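Local coordinates for protein phosphoribosylaminoimidazole carboxylase (Bombyx mori, PDB 4JA0) that probably catalyses two steps of purine biosynthesis, joining AIR carboxylase and SAICAR synthetase activities in one bifunctional polypeptide, at residues P98-R104 and K128-K134; G337-G342 and G371-A375; M227-V232 and N250-V254; I70-I76 and L174-L179; D297-T301 and I313-Y317. One frame throughout, in Å; residues are numbered along the deposited sequence.

Contact 1 of 5, residues P98-R104 and K128-K134; sequences PIEWVTR and KQETFFK. With SO4 (sulfate ion), chain J.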
# COMPACT_ATOMS: atom_id res chain seq x y z
N PRO A 98 47.28 34.73 6.48
CA PRO A 98 47.38 36.18 6.32
C PRO A 98 46.23 36.78 5.51
O PRO A 98 46.48 37.52 4.56
CB PRO A 98 48.70 36.35 5.56
CG PRO A 98 48.84 35.10 4.78
CD PRO A 98 48.24 34.01 5.62
N ILE A 99 45.00 36.43 5.86
CA ILE A 99 43.82 37.01 5.24
C ILE A 99 42.95 37.63 6.31
O ILE A 99 42.71 37.01 7.35
CB ILE A 99 42.96 35.97 4.51
CG1 ILE A 99 43.82 35.16 3.54
CG2 ILE A 99 41.77 36.63 3.82
CD1 ILE A 99 44.35 35.98 2.38
N GLU A 100 42.48 38.85 6.07
CA GLU A 100 41.40 39.39 6.87
C GLU A 100 40.06 39.02 6.23
O GLU A 100 39.78 39.37 5.09
CB GLU A 100 41.55 40.90 7.03
CG GLU A 100 42.71 41.30 7.91
CD GLU A 100 42.92 42.80 7.96
OE1 GLU A 100 42.12 43.52 7.30
OE2 GLU A 100 43.86 43.25 8.65
N TRP A 101 39.23 38.30 6.99
CA TRP A 101 37.91 37.89 6.52
C TRP A 101 36.84 38.87 6.99
O TRP A 101 36.57 38.99 8.18
CB TRP A 101 37.60 36.46 6.96
CG TRP A 101 38.63 35.49 6.51
CD1 TRP A 101 39.86 35.28 7.07
CD2 TRP A 101 38.55 34.61 5.38
NE1 TRP A 101 40.54 34.31 6.36
CE2 TRP A 101 39.76 33.89 5.32
CE3 TRP A 101 37.57 34.36 4.42
CZ2 TRP A 101 40.01 32.93 4.32
CZ3 TRP A 101 37.83 33.42 3.43
CH2 TRP A 101 39.03 32.71 3.39
N VAL A 102 36.25 39.60 6.04
CA VAL A 102 35.35 40.71 6.35
C VAL A 102 33.91 40.38 5.94
O VAL A 102 33.69 39.81 4.88
CB VAL A 102 35.81 42.02 5.65
CG1 VAL A 102 34.79 43.11 5.86
CG2 VAL A 102 37.14 42.46 6.16
N THR A 103 32.95 40.70 6.80
CA THR A 103 31.52 40.49 6.50
C THR A 103 30.77 41.80 6.68
O THR A 103 31.00 42.50 7.65
CB THR A 103 30.86 39.41 7.41
OG1 THR A 103 31.69 38.25 7.46
CG2 THR A 103 29.55 38.99 6.84
N ARG A 104 29.85 42.09 5.75
CA ARG A 104 29.02 43.28 5.82
C ARG A 104 27.56 42.95 5.70
O ARG A 104 27.18 42.10 4.91
CB ARG A 104 29.35 44.21 4.65
CG ARG A 104 30.82 44.39 4.43
CD ARG A 104 31.05 45.25 3.22
NE ARG A 104 32.46 45.24 2.84
CZ ARG A 104 33.37 46.05 3.36
NH1 ARG A 104 33.02 46.95 4.29
NH2 ARG A 104 34.63 45.96 2.96
N LYS A 128 27.44 40.11 2.69
CA LYS A 128 28.58 40.17 1.79
C LYS A 128 29.81 39.71 2.54
O LYS A 128 30.01 40.09 3.70
CB LYS A 128 28.79 41.62 1.35
CG LYS A 128 29.68 41.82 0.13
CD LYS A 128 28.89 41.74 -1.14
CE LYS A 128 29.79 41.90 -2.34
NZ LYS A 128 28.98 41.84 -3.59
N GLN A 129 30.63 38.88 1.90
CA GLN A 129 31.86 38.45 2.54
C GLN A 129 33.05 38.61 1.60
O GLN A 129 33.03 38.11 0.48
CB GLN A 129 31.68 37.04 3.17
CG GLN A 129 32.70 35.97 2.86
CD GLN A 129 34.11 36.26 3.37
OE1 GLN A 129 34.41 37.32 3.91
NE2 GLN A 129 34.99 35.30 3.16
N GLU A 130 34.05 39.38 2.05
CA GLU A 130 35.22 39.74 1.25
C GLU A 130 36.53 39.38 1.93
O GLU A 130 36.60 39.22 3.15
CB GLU A 130 35.21 41.23 0.94
CG GLU A 130 33.96 41.62 0.20
CD GLU A 130 33.81 43.11 -0.03
OE1 GLU A 130 34.13 43.90 0.89
OE2 GLU A 130 33.36 43.47 -1.15
N THR A 131 37.57 39.26 1.13
CA THR A 131 38.87 38.86 1.67
C THR A 131 39.94 39.87 1.34
O THR A 131 39.91 40.52 0.30
CB THR A 131 39.28 37.45 1.19
OG1 THR A 131 38.90 37.27 -0.18
CG2 THR A 131 38.54 36.44 1.97
N PHE A 132 40.87 40.00 2.28
CA PHE A 132 41.96 40.95 2.15
C PHE A 132 43.27 40.34 2.58
O PHE A 132 43.35 39.63 3.59
CB PHE A 132 41.66 42.19 2.97
CG PHE A 132 40.48 42.95 2.46
CD1 PHE A 132 39.21 42.72 2.97
CD2 PHE A 132 40.63 43.87 1.44
CE1 PHE A 132 38.10 43.42 2.48
CE2 PHE A 132 39.53 44.57 0.96
CZ PHE A 132 38.27 44.34 1.48
N PHE A 133 44.30 40.65 1.81
CA PHE A 133 45.65 40.18 2.04
C PHE A 133 46.39 41.23 2.85
O PHE A 133 45.86 42.30 3.13
CB PHE A 133 46.35 39.95 0.71
CG PHE A 133 47.70 39.31 0.85
CD1 PHE A 133 47.82 38.08 1.47
CD2 PHE A 133 48.83 39.95 0.39
CE1 PHE A 133 49.06 37.48 1.62
CE2 PHE A 133 50.07 39.38 0.54
CZ PHE A 133 50.19 38.14 1.16
N LYS A 134 47.62 40.93 3.25
CA LYS A 134 48.49 41.89 3.93
C LYS A 134 49.14 42.81 2.83
O LYS A 134 48.86 42.56 1.66
CB LYS A 134 49.44 41.09 4.81
CG LYS A 134 48.63 40.15 5.73
CD LYS A 134 47.28 40.78 6.16
CE LYS A 134 46.45 39.88 7.08
NZ LYS A 134 47.03 39.65 8.44
S SO4 J . 36.10 49.07 5.45
O1 SO4 J . 36.78 50.27 5.93
O2 SO4 J . 35.00 49.53 4.60
O3 SO4 J . 37.03 48.24 4.68
O4 SO4 J . 35.54 48.28 6.55

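Contact 2 of 5, residues G337-G342 and G371-A375; sequences GPVLSG and GLGCA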
# COMPACT_ATOMS: atom_id res chain seq x y z
N GLY A 337 -0.56 12.36 20.87
CA GLY A 337 -0.23 13.60 20.22
C GLY A 337 -1.45 14.43 19.89
O GLY A 337 -1.54 15.57 20.30
N PRO A 338 -2.40 13.84 19.15
CA PRO A 338 -3.63 14.57 18.80
C PRO A 338 -4.44 15.00 19.98
O PRO A 338 -5.06 16.06 19.91
CB PRO A 338 -4.41 13.55 17.97
CG PRO A 338 -3.32 12.78 17.27
CD PRO A 338 -2.24 12.62 18.33
N VAL A 339 -4.43 14.23 21.06
CA VAL A 339 -5.18 14.64 22.25
C VAL A 339 -4.49 15.84 22.93
O VAL A 339 -5.17 16.79 23.32
CB VAL A 339 -5.46 13.44 23.21
CG1 VAL A 339 -5.71 13.90 24.64
CG2 VAL A 339 -6.67 12.67 22.69
N LEU A 340 -3.16 15.83 23.03
CA LEU A 340 -2.44 17.01 23.51
C LEU A 340 -2.74 18.21 22.64
O LEU A 340 -3.08 19.29 23.13
CB LEU A 340 -0.93 16.77 23.48
CG LEU A 340 -0.41 15.85 24.58
CD1 LEU A 340 1.08 15.58 24.42
CD2 LEU A 340 -0.68 16.51 25.93
N SER A 341 -2.66 17.99 21.35
CA SER A 341 -2.85 19.05 20.39
C SER A 341 -4.23 19.69 20.57
O SER A 341 -4.38 20.91 20.41
CB SER A 341 -2.67 18.47 18.98
OG SER A 341 -2.71 19.49 18.00
N GLY A 342 -5.20 18.87 20.97
CA GLY A 342 -6.56 19.37 21.17
C GLY A 342 -6.79 20.12 22.49
O GLY A 342 -7.77 20.84 22.65
N GLY A 371 -8.73 21.46 12.91
CA GLY A 371 -8.54 22.37 14.02
C GLY A 371 -7.49 21.91 15.01
O GLY A 371 -7.41 22.43 16.13
N LEU A 372 -6.68 20.93 14.62
CA LEU A 372 -5.55 20.52 15.44
C LEU A 372 -4.25 20.79 14.69
O LEU A 372 -4.15 20.47 13.52
CB LEU A 372 -5.63 19.05 15.80
CG LEU A 372 -6.82 18.60 16.63
CD1 LEU A 372 -6.42 17.31 17.30
CD2 LEU A 372 -7.20 19.65 17.64
N GLY A 373 -3.28 21.38 15.39
CA GLY A 373 -2.03 21.79 14.79
C GLY A 373 -0.86 20.86 15.07
O GLY A 373 0.30 21.25 14.96
N CYS A 374 -1.17 19.65 15.48
CA CYS A 374 -0.16 18.63 15.65
C CYS A 374 0.69 18.46 14.37
O CYS A 374 0.15 18.39 13.25
CB CYS A 374 -0.87 17.32 16.02
SG CYS A 374 0.16 16.24 16.96
N ALA A 375 2.02 18.48 14.50
CA ALA A 375 2.94 18.24 13.36
C ALA A 375 3.66 16.91 13.55
O ALA A 375 3.87 16.47 14.69
CB ALA A 375 3.96 19.39 13.20
O HOH W 1 -4.02 22.41 17.95

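Contact 3 of 5, residues M227-V232 and N250-V254; sequences MVDKQV and NFAWV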
# COMPACT_ATOMS: atom_id res chain seq x y z
N MET A 227 27.30 55.63 16.30
CA MET A 227 28.36 54.61 16.21
C MET A 227 29.29 54.58 17.43
O MET A 227 29.62 55.61 18.00
CB MET A 227 29.17 54.78 14.92
CG MET A 227 29.89 56.11 14.74
SD MET A 227 30.91 56.23 13.23
CE MET A 227 29.83 55.55 11.96
N VAL A 228 29.71 53.38 17.81
CA VAL A 228 30.46 53.19 19.05
C VAL A 228 31.77 52.48 18.79
O VAL A 228 32.50 52.11 19.72
CB VAL A 228 29.64 52.38 20.09
CG1 VAL A 228 30.09 52.70 21.49
CG2 VAL A 228 28.19 52.70 19.97
N ASP A 229 32.05 52.24 17.52
CA ASP A 229 33.25 51.48 17.14
C ASP A 229 34.44 52.39 16.85
O ASP A 229 34.39 53.61 17.06
CB ASP A 229 32.95 50.63 15.90
CG ASP A 229 32.39 51.45 14.77
OD1 ASP A 229 31.34 52.12 14.98
OD2 ASP A 229 32.99 51.43 13.67
N LYS A 230 35.51 51.78 16.35
CA LYS A 230 36.75 52.46 15.98
C LYS A 230 36.61 53.41 14.76
O LYS A 230 37.58 54.04 14.33
CB LYS A 230 37.82 51.39 15.74
CG LYS A 230 39.26 51.86 15.60
CD LYS A 230 40.06 50.81 14.84
CE LYS A 230 41.43 51.32 14.46
NZ LYS A 230 42.15 50.33 13.64
N GLN A 231 35.40 53.53 14.21
CA GLN A 231 35.18 54.48 13.13
C GLN A 231 35.22 55.91 13.67
O GLN A 231 35.59 56.85 12.97
CB GLN A 231 33.86 54.21 12.41
CG GLN A 231 33.72 54.92 11.07
CD GLN A 231 34.84 54.56 10.09
OE1 GLN A 231 35.33 53.43 10.08
NE2 GLN A 231 35.26 55.54 9.28
N VAL A 232 34.83 56.06 14.93
CA VAL A 232 34.86 57.36 15.60
C VAL A 232 36.28 57.90 15.59
O VAL A 232 36.52 59.08 15.32
CB VAL A 232 34.34 57.26 17.05
CG1 VAL A 232 34.69 58.50 17.84
CG2 VAL A 232 32.84 57.03 17.06
N ASN A 250 33.48 55.17 24.75
CA ASN A 250 32.70 54.35 23.83
C ASN A 250 33.01 52.86 23.94
O ASN A 250 32.09 52.05 23.98
CB ASN A 250 32.93 54.81 22.39
CG ASN A 250 32.02 55.94 22.00
OD1 ASN A 250 31.18 56.39 22.78
ND2 ASN A 250 32.19 56.43 20.78
N PHE A 251 34.29 52.51 24.02
CA PHE A 251 34.69 51.10 24.09
C PHE A 251 34.30 50.47 25.42
O PHE A 251 34.05 49.27 25.48
CB PHE A 251 36.20 50.94 23.87
CG PHE A 251 36.65 51.22 22.45
CD1 PHE A 251 37.95 50.92 22.06
CD2 PHE A 251 35.78 51.77 21.51
CE1 PHE A 251 38.38 51.16 20.76
CE2 PHE A 251 36.21 52.02 20.20
CZ PHE A 251 37.50 51.71 19.82
N ALA A 252 34.30 51.27 26.48
CA ALA A 252 33.91 50.79 27.81
C ALA A 252 32.43 50.44 27.84
O ALA A 252 32.03 49.44 28.44
CB ALA A 252 34.24 51.82 28.88
N TRP A 253 31.63 51.25 27.16
CA TRP A 253 30.19 50.99 27.07
C TRP A 253 29.94 49.65 26.39
O TRP A 253 29.09 48.88 26.83
CB TRP A 253 29.48 52.12 26.32
CG TRP A 253 27.98 51.95 26.26
CD1 TRP A 253 27.08 52.24 27.24
CD2 TRP A 253 27.22 51.46 25.15
NE1 TRP A 253 25.80 51.96 26.82
CE2 TRP A 253 25.86 51.48 25.54
CE3 TRP A 253 27.55 51.00 23.88
CZ2 TRP A 253 24.84 51.05 24.69
CZ3 TRP A 253 26.53 50.58 23.04
CH2 TRP A 253 25.20 50.61 23.45
N VAL A 254 30.66 49.39 25.31
CA VAL A 254 30.54 48.13 24.60
C VAL A 254 31.00 46.94 25.46
O VAL A 254 30.32 45.92 25.49
CB VAL A 254 31.32 48.17 23.27
CG1 VAL A 254 31.48 46.78 22.70
CG2 VAL A 254 30.62 49.10 22.27

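Contact 4 of 5, residues I70-I76 and L174-L179; sequences ILKSAGI and LIFEIL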
# COMPACT_ATOMS: atom_id res chain seq x y z
N ILE A 70 31.06 33.61 23.73
CA ILE A 70 29.79 33.45 23.06
C ILE A 70 29.95 32.49 21.89
O ILE A 70 29.09 31.62 21.66
CB ILE A 70 29.26 34.79 22.55
CG1 ILE A 70 29.01 35.75 23.72
CG2 ILE A 70 28.03 34.59 21.66
CD1 ILE A 70 28.51 37.11 23.29
N LEU A 71 31.08 32.59 21.18
CA LEU A 71 31.26 31.78 19.98
C LEU A 71 31.61 30.34 20.28
O LEU A 71 31.26 29.44 19.51
CB LEU A 71 32.32 32.41 19.06
CG LEU A 71 31.83 33.68 18.37
CD1 LEU A 71 32.95 34.36 17.57
CD2 LEU A 71 30.63 33.36 17.47
N LYS A 72 32.29 30.12 21.40
CA LYS A 72 32.62 28.77 21.83
C LYS A 72 31.33 28.05 22.20
O LYS A 72 31.13 26.87 21.89
CB LYS A 72 33.55 28.81 23.04
CG LYS A 72 35.00 29.06 22.71
CD LYS A 72 35.91 28.13 23.50
CE LYS A 72 36.67 28.87 24.59
NZ LYS A 72 37.54 27.92 25.36
N SER A 73 30.43 28.80 22.81
CA SER A 73 29.19 28.24 23.31
C SER A 73 28.26 27.89 22.15
O SER A 73 27.36 27.06 22.29
CB SER A 73 28.55 29.24 24.30
OG SER A 73 27.77 28.59 25.30
N ALA A 74 28.47 28.51 21.00
CA ALA A 74 27.70 28.16 19.80
C ALA A 74 28.27 26.92 19.15
O ALA A 74 27.58 26.20 18.44
CB ALA A 74 27.68 29.32 18.81
N GLY A 75 29.55 26.66 19.41
CA GLY A 75 30.20 25.46 18.91
C GLY A 75 31.28 25.76 17.88
O GLY A 75 31.96 24.85 17.43
N ILE A 76 31.44 27.04 17.54
CA ILE A 76 32.51 27.48 16.64
C ILE A 76 33.85 27.14 17.29
O ILE A 76 34.01 27.28 18.51
CB ILE A 76 32.46 29.01 16.39
CG1 ILE A 76 31.10 29.47 15.84
CG2 ILE A 76 33.59 29.43 15.47
CD1 ILE A 76 30.94 29.30 14.35
N LEU A 174 28.87 33.01 9.30
CA LEU A 174 28.17 32.44 10.47
C LEU A 174 28.44 33.20 11.77
O LEU A 174 27.52 33.50 12.52
CB LEU A 174 28.58 30.98 10.63
CG LEU A 174 27.89 30.16 11.72
CD1 LEU A 174 26.42 30.45 11.67
CD2 LEU A 174 28.12 28.70 11.46
N ILE A 175 29.71 33.55 11.99
CA ILE A 175 30.13 34.29 13.18
C ILE A 175 29.52 35.68 13.19
O ILE A 175 29.08 36.17 14.23
CB ILE A 175 31.67 34.40 13.22
CG1 ILE A 175 32.26 33.05 13.61
CG2 ILE A 175 32.14 35.51 14.16
CD1 ILE A 175 33.72 32.94 13.28
N PHE A 176 29.49 36.30 12.01
CA PHE A 176 28.79 37.55 11.86
C PHE A 176 27.30 37.38 12.22
O PHE A 176 26.73 38.19 12.96
CB PHE A 176 28.90 38.06 10.43
CG PHE A 176 28.16 39.33 10.21
CD1 PHE A 176 28.77 40.55 10.41
CD2 PHE A 176 26.80 39.31 9.88
CE1 PHE A 176 28.05 41.72 10.23
CE2 PHE A 176 26.08 40.47 9.71
CZ PHE A 176 26.70 41.67 9.88
N GLU A 177 26.66 36.34 11.71
CA GLU A 177 25.24 36.16 11.94
C GLU A 177 24.90 35.95 13.43
O GLU A 177 23.93 36.53 13.95
CB GLU A 177 24.73 34.99 11.11
CG GLU A 177 24.57 35.30 9.62
CD GLU A 177 24.33 34.04 8.79
OE1 GLU A 177 24.68 32.94 9.29
OE2 GLU A 177 23.78 34.14 7.67
N ILE A 178 25.74 35.18 14.11
CA ILE A 178 25.59 34.94 15.54
C ILE A 178 25.71 36.21 16.37
O ILE A 178 24.84 36.50 17.18
CB ILE A 178 26.68 33.96 16.03
CG1 ILE A 178 26.41 32.57 15.48
CG2 ILE A 178 26.76 33.95 17.57
CD1 ILE A 178 27.50 31.61 15.76
N LEU A 179 26.77 36.96 16.12
CA LEU A 179 27.03 38.21 16.82
C LEU A 179 26.00 39.27 16.45
O LEU A 179 25.63 40.11 17.28
CB LEU A 179 28.44 38.71 16.52
CG LEU A 179 29.53 37.75 16.97
CD1 LEU A 179 30.86 38.27 16.52
CD2 LEU A 179 29.50 37.59 18.47

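Contact 5 of 5, residues D297-T301 and I313-Y317; sequences DLRVT and IMQQY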
# COMPACT_ATOMS: atom_id res chain seq x y z
N ASP A 297 12.46 17.15 29.64
CA ASP A 297 11.86 16.23 30.58
C ASP A 297 11.24 15.06 29.83
O ASP A 297 10.54 15.25 28.83
CB ASP A 297 10.76 16.90 31.41
CG ASP A 297 11.26 17.44 32.70
OD1 ASP A 297 12.37 17.03 33.12
OD2 ASP A 297 10.52 18.23 33.33
N LEU A 298 11.51 13.86 30.32
CA LEU A 298 10.88 12.66 29.79
C LEU A 298 9.74 12.24 30.71
O LEU A 298 9.95 12.03 31.90
CB LEU A 298 11.90 11.52 29.69
CG LEU A 298 13.09 11.72 28.74
CD1 LEU A 298 13.95 10.47 28.67
CD2 LEU A 298 12.60 12.13 27.36
N ARG A 299 8.53 12.13 30.17
CA ARG A 299 7.40 11.72 30.98
C ARG A 299 6.67 10.53 30.37
O ARG A 299 6.62 10.38 29.16
CB ARG A 299 6.44 12.89 31.20
CG ARG A 299 7.10 14.16 31.67
CD ARG A 299 7.71 13.98 33.03
NE ARG A 299 6.72 13.45 33.95
CZ ARG A 299 5.95 14.20 34.73
NH1 ARG A 299 6.06 15.52 34.70
NH2 ARG A 299 5.06 13.63 35.54
N VAL A 300 6.09 9.69 31.21
CA VAL A 300 5.32 8.57 30.74
C VAL A 300 3.86 8.80 31.10
O VAL A 300 3.54 9.05 32.25
CB VAL A 300 5.83 7.24 31.36
CG1 VAL A 300 4.99 6.04 30.88
CG2 VAL A 300 7.29 7.02 31.02
N THR A 301 2.99 8.76 30.09
CA THR A 301 1.54 8.86 30.27
C THR A 301 0.81 8.44 29.00
O THR A 301 1.28 8.67 27.88
CB THR A 301 1.06 10.26 30.70
OG1 THR A 301 -0.34 10.21 31.03
CG2 THR A 301 1.30 11.29 29.58
N ILE A 313 -1.08 16.33 33.79
CA ILE A 313 0.36 16.49 33.71
C ILE A 313 0.71 17.62 32.75
O ILE A 313 1.56 18.46 33.05
CB ILE A 313 1.06 15.20 33.25
CG1 ILE A 313 0.84 14.09 34.30
CG2 ILE A 313 2.54 15.42 33.00
CD1 ILE A 313 1.65 12.85 34.04
N MET A 314 0.00 17.70 31.63
CA MET A 314 0.31 18.75 30.68
C MET A 314 -0.13 20.12 31.19
O MET A 314 0.46 21.14 30.84
CB MET A 314 -0.30 18.45 29.31
CG MET A 314 -1.73 18.88 29.21
SD MET A 314 -2.02 20.03 27.87
CE MET A 314 -3.48 20.84 28.51
N GLN A 315 -1.15 20.13 32.05
CA GLN A 315 -1.59 21.39 32.62
C GLN A 315 -0.55 21.91 33.61
O GLN A 315 -0.32 23.11 33.72
CB GLN A 315 -2.97 21.24 33.28
CG GLN A 315 -4.13 21.29 32.27
CD GLN A 315 -5.45 20.71 32.78
OE1 GLN A 315 -5.50 19.97 33.77
NE2 GLN A 315 -6.53 21.05 32.10
N GLN A 316 0.18 20.99 34.23
CA GLN A 316 1.20 21.38 35.18
C GLN A 316 2.35 22.06 34.48
O GLN A 316 2.89 23.03 34.99
CB GLN A 316 1.68 20.17 35.98
CG GLN A 316 0.63 19.64 36.95
CD GLN A 316 1.00 18.28 37.50
OE1 GLN A 316 1.94 17.64 37.02
NE2 GLN A 316 0.29 17.85 38.53
N TYR A 317 2.67 21.60 33.27
CA TYR A 317 3.71 22.21 32.45
C TYR A 317 3.25 23.57 31.92
O TYR A 317 4.07 24.46 31.69
CB TYR A 317 4.14 21.27 31.32
CG TYR A 317 5.07 20.18 31.79
CD1 TYR A 317 6.37 20.48 32.17
CD2 TYR A 317 4.66 18.86 31.87
CE1 TYR A 317 7.24 19.51 32.61
CE2 TYR A 317 5.51 17.88 32.32
CZ TYR A 317 6.80 18.21 32.69
OH TYR A 317 7.68 17.25 33.14

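Contact 1 of 5, residues P98-R104 and K128-K134
Trp101 and Thr131 sit side by side as a non-hydrogen-bonded pair in two antiparallel strands of the SAICAR synthetase domain. Three two-way hydrogen-bonded pairs, Glu100 with Phe132, Val102 with Glu130 and Arg104 with Lys128, hold the strands together; one bond of the last is weak. The dense side carries Ile99, Trp101, Thr103 and Thr131, with helix 162-183 packed over it. There Thr131 CG2 makes a CH-pi contact over the six-membered ring of Trp101, 3.7 Å from its centroid, and Ile99 CG2 lies over the same face. Thr131 OG1 turns aside to bond Trp143 O. The other side, with Glu100, Val102, Glu130 and Phe132, is looser and only partly buried. Val102 CG2 lies 3.8 Å from Phe132 CD1, and the charged ends of Glu100 and Lys134 stay apart, OE2 of Glu100 4.8 Å from NZ of Lys134. Arg104 swings an extended chain across this side. Its guanidinium stands nearly upright to the Glu130 carboxylate, planes 83° apart, and grips it side-on in a salt bridge, Glu130 OE1 accepting from both Arg104 NE at 2.9 Å and Arg104 NH2 at 3.0 Å. Arg104 NH1 meanwhile donates to O2 of the sulfate ion at 3.3 Å.

Contact 2 of 5, residues G337-G342 and G371-A375
Ser341, on helix 336-343, presses its side chain against Gly373 and Cys374 in the segment leading into strand 375-376. Its OG is anti to the backbone N (chi1 -174°), which carries it to 3.0 Å from Cys374 N, and Ser341 CB lies 3.7 Å from Cys374 CB. Cys374 also turns SG anti to its own N, laying the sulfur beside the first turn of the helix, 3.8 Å from Gly337 O. Leu372 brackets the helix from the other end of the segment. With CG beside the backbone N (chi1 -63°), it splits its two methyls over the helix surface, CD1 toward Pro338 O and CB, and CD2 3.6 Å from Gly342 CA. A water joins the two backbones, donating to Ser341 O and accepting from Gly373 N, both at 2.9 Å. All the touching residues are buried. His304 of the fourth subunit packs on Pro338 and Leu372. Cys374 reaches on to Val348 and Asn350 of strand 348-350, while Ala375 hydrogen-bonds to that strand's backbone. Helix 336-343 of the AIR carboxylase domain thus lies against the segment that enters strand 375-376, beside strand 348-350 at an edge of the parallel sheet within this chain.

Contact 3 of 5, residues M227-V232 and N250-V254
Val228 packs against Asn250, Trp253 and Val254 on one side of helix 241-257. From the backbone outward, its CB first meets Val254, 4.1 Å from Val254 CG2. Its CG1 branch then drops between the side chains of the helix: it lies 3.3 Å from Asn250 O, 3.7 Å from Asn250 CB and 3.7 Å from Val254 CG2, and it also approaches Trp253 CE3. The CG2 branch meets the same indole at CZ3, where the valine and the tryptophan side chains cross at about a right angle. In Val228, CG1 is the branch anti to the backbone N (chi1 -155°), and this directs it at the helix backbone between Asn250 and Val254. No hydrogen bond joins the two segments; they meet by van der Waals contact. The 227-232 segment is the approach to helix 231-235 in the SAICAR synthetase domain, and its first turn begins with a capping bond: Asp229 OD2 accepts weakly from Gln231 N. The other carboxylate oxygen, OD1, has a weak hydrogen bond from Leu218 N. Beside this turn, Phe251 lays the edge of its ring against the backbone, CE2 being 3.7 Å from Val228 O and 3.8 Å from Asp229 C. Its CZ reaches the start of the lysine side chain, 4.1 Å from Lys230 CB, while the ammonium of that lysine leads off to a salt bridge with Asp46. Ile59 of helix 57-74 also packs on Phe251. At the amide end of Asn250, ND2 lies 3.8 Å from Val232 CG2, the two side chains coming from opposite directions.

Contact 4 of 5, residues I70-I76 and L174-L179
Two helices of the SAICAR synthetase domain, 57-74 and 162-183, pack through Leu71 and Ala74, joined by Ile76 just after the first helix, against Ile175 and Ile178, crossing steeply at 110° with their segment axes 10.9 Å apart at closest. The interface is wholly aliphatic, with no hydrogen bond across it, and every touching residue is buried. Leu71 does most on the first helix. It puts CD1 3.7 Å from Ile175 CG2, and CD2 3.9 Å from Ile178 CG2; its two methyls thus straddle successive turns of the other helix. In both isoleucines CG2 is anti to the backbone N, which turns these methyls to Leu71; the CG1 arm of Ile175 goes on to Ile76, and that of Ile178 reaches Leu71, Ala74 and Ile76. Helix 57-74 ends in a Schellman motif at Gly75, where positive phi turns the chain and lets Ile76 fold back against helix 162-183. The Ile76 side chain slides past Leu174 in the opposite direction, Ile76 CD1 4.1 Å from Leu174 CD2 and 4.0 Å from Ile175 CG1. Leu207 of strand 205-207 covers Leu71 and Ile175 from the sheet side, and helix 396-420 packs on Ile70 and Leu174. Ile76 and Ile178 meet tip to tip, where Ile178 CD1 is 4.2 Å from Ile76 CG1 and 3.8 Å from Ala74 CB.

Contact 5 of 5, residues D297-T301 and I313-Y317
The guanidinium of Arg299 has Ile313 CG2 over one face, 3.7 Å above its plane and offset toward the rim, and Tyr317 OH at its edge. The phenol ring of Tyr317 stands turned to it, planes 63° apart, and takes Asp297 OD2 at its own edge. Two hydrogen bonds therefore meet at one hydroxyl. Arg299 NH1 donates to Tyr317 OH at 2.8 Å with an N-H...O angle of 162°, the oxygen lying practically in the guanidinium plane. Tyr317 OH in turn donates to Asp297 OD2 at 3.0 Å, approaching that oxygen from above the carboxylate plane. The tyrosine so links two strand residues that share a side of the sheet, and the bond from Arg299 would probably make the Tyr317 hydroxyl a somewhat better donor to Asp297. Arg299 reaches the phenol by curling, its chain bent at chi2 and chi3, which brings CD back to 3.3 Å from Tyr317 OH and lays the guanidinium under Ile313. Ile313 CD1 also closes on the other terminal nitrogen, 3.8 Å from Arg299 NH2. That nitrogen has its strongest partner elsewhere, in a salt bridge with Asp417 of the fifth subunit. Near the end of the strand, Thr301 CB lies 4.3 Å from Ile313 CD1, while its hydroxyl bonds Thr310. The axes of 297-300 and 313-317 run nearly antiparallel, at 158°, and strand 323-329 follows in the same parallel sheet: strand 296-300 and helix 307-317 form the strand-to-helix half of a beta-alpha-beta crossover in the AIR carboxylase domain.

Overall arrangement
From the N terminus, the chain first opens contact 4 at 70-76 and closes it at 174-179, the longest loop of the set. Contact 1 is nested inside it, and the two touch where Thr103 CG2 lies 3.7 Å from Phe176 CG, joining sheet to helix. Contact 3 follows in series, tying the turn before helix 231-235 to helix 241-257, about 9 Å from each of the first two at nearest atoms. In the AIR carboxylase region, contact 5 ties strand 296-300 to helix 307-317, and then contact 2 ties helix 336-343 to the segment entering strand 375-376. These two touch through Leu340 and Met314. No loops cross, and contacts 1 and 2 have centres about 49 Å apart.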